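Local coordinates for DNA protection during starvation protein (Mycobacterium smegmatis, PDB 2YW6) that oxidises ferrous iron with hydrogen peroxide and stores it as ferric mineral inside a hollow twelve-subunit shell, so protecting DNA, which it also binds, at the interface of chains A and B. Sequence-based numbering; all coordinates share one arbitrary frame. Chains: chain A/B, DNA protection during starvation protein.

The interface of chains A and B. Residues chain A 70, 73-74; chain B 146-147, 150.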
loop_
_atom_site.group_PDB
_atom_site.type_symbol
_atom_site.label_atom_id
_atom_site.label_comp_id
_atom_site.label_asym_id
_atom_site.label_seq_id
_atom_site.Cartn_x
_atom_site.Cartn_y
_atom_site.Cartn_z
ATOM N N GLU A 70 -8.353 27.741 6.741
ATOM C CA GLU A 70 -6.957 27.933 7.085
ATOM C C GLU A 70 -6.430 29.191 6.421
ATOM O O GLU A 70 -5.588 29.888 6.978
ATOM C CB GLU A 70 -6.137 26.723 6.657
ATOM C CG GLU A 70 -6.697 25.426 7.209
ATOM C CD GLU A 70 -5.634 24.458 7.668
ATOM O OE1 GLU A 70 -4.751 24.098 6.851
ATOM O OE2 GLU A 70 -5.689 24.054 8.851
ATOM N N ALA A 73 -7.522 32.031 8.569
ATOM C CA ALA A 73 -6.721 32.174 9.777
ATOM C C ALA A 73 -5.335 32.701 9.407
ATOM O O ALA A 73 -4.710 33.461 10.159
ATOM C CB ALA A 73 -6.612 30.848 10.507
ATOM N N THR A 74 -4.844 32.312 8.240
ATOM C CA THR A 74 -3.539 32.796 7.832
ATOM C C THR A 74 -3.619 34.300 7.610
ATOM O O THR A 74 -2.680 35.021 7.942
ATOM C CB THR A 74 -3.065 32.086 6.561
ATOM O OG1 THR A 74 -3.008 30.678 6.822
ATOM C CG2 THR A 74 -1.677 32.580 6.140
ATOM N N GLU B 146 3.102 30.581 2.948
ATOM C CA GLU B 146 2.296 31.431 3.815
ATOM C C GLU B 146 1.508 30.655 4.860
ATOM O O GLU B 146 1.366 31.106 5.996
ATOM C CB GLU B 146 1.357 32.279 2.969
ATOM C CG GLU B 146 2.053 33.474 2.368
ATOM C CD GLU B 146 1.252 34.123 1.273
ATOM O OE1 GLU B 146 0.004 34.116 1.378
ATOM O OE2 GLU B 146 1.874 34.647 0.322
ATOM N N LYS B 147 0.986 29.494 4.478
ATOM C CA LYS B 147 0.251 28.678 5.426
ATOM C C LYS B 147 1.204 28.267 6.549
ATOM O O LYS B 147 0.863 28.330 7.726
ATOM C CB LYS B 147 -0.313 27.422 4.756
ATOM C CG LYS B 147 -1.037 26.521 5.749
ATOM C CD LYS B 147 -1.001 25.050 5.363
ATOM C CE LYS B 147 -2.094 24.710 4.376
ATOM N NZ LYS B 147 -2.308 23.235 4.280
ATOM N N TRP B 150 1.858 30.824 9.118
ATOM C CA TRP B 150 0.735 30.956 10.025
ATOM C C TRP B 150 0.808 29.930 11.156
ATOM O O TRP B 150 0.524 30.261 12.310
ATOM C CB TRP B 150 -0.596 30.812 9.294
ATOM C CG TRP B 150 -1.710 30.783 10.272
ATOM C CD1 TRP B 150 -1.989 31.725 11.217
ATOM C CD2 TRP B 150 -2.639 29.715 10.473
ATOM N NE1 TRP B 150 -3.031 31.306 12.005
ATOM C CE2 TRP B 150 -3.450 30.076 11.574
ATOM C CE3 TRP B 150 -2.865 28.488 9.842
ATOM C CZ2 TRP B 150 -4.470 29.249 12.053
ATOM C CZ3 TRP B 150 -3.883 27.662 10.320
ATOM C CH2 TRP B 150 -4.673 28.048 11.416
HETATM O O HOH W 1 -3.081 22.241 6.397
#
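The indole of B:Trp150 lies flat beneath the C-terminal turn of a chain A helix, and A:Ala73 holds its methyl over the face of the six-membered ring, offset toward its rim, in a CH-pi contact, CB 3.6 Å from the ring centroid. CG anti to the backbone N (chi1 173°) carries the broad, flat indole out under the helix end, and the small alanine suits a place where backbone faces ring. A:Thr74 covers the other end of the indole: its CA packs 3.7 Å from CG of B:Trp150, on the pyrrole side. Its two branches part here. OG1 sits above the indole plane but beyond the rim, 3.5 Å from CB of B:Trp150, in the notch between CB and CE3, while CG2 reaches the main-chain O of B:Glu146 at 3.4 Å, a van der Waals approach. At the rim of the patch the chains meet through charge. The carboxylate OE1 of A:Glu70 and the ammonium NZ of B:Lys147 stand 3.7 Å apart, a loose salt bridge, with water 1 linking the same two atoms. The long lysine bends at chi3 to bring NZ to the acid.

Behind this shell, the hydroxyl OG1 of A:Thr74 donates to the main-chain O of A:Glu70, 2.7 Å away, with a C=O...donor angle of 143°. This internal bond ties the hydroxyl back to its own helix and satisfies a polar atom placed against the indole.

A:Glu70 is probably a ligand of both irons of the ferroxidase centre, the first shared between two subunits; B:Lys147 and water 1 may help hold its carboxylate. The patch joins the end of helix 47-74 in A to helix 132-155 in B, part of a contact between ferritin-like subunits of the dodecamer.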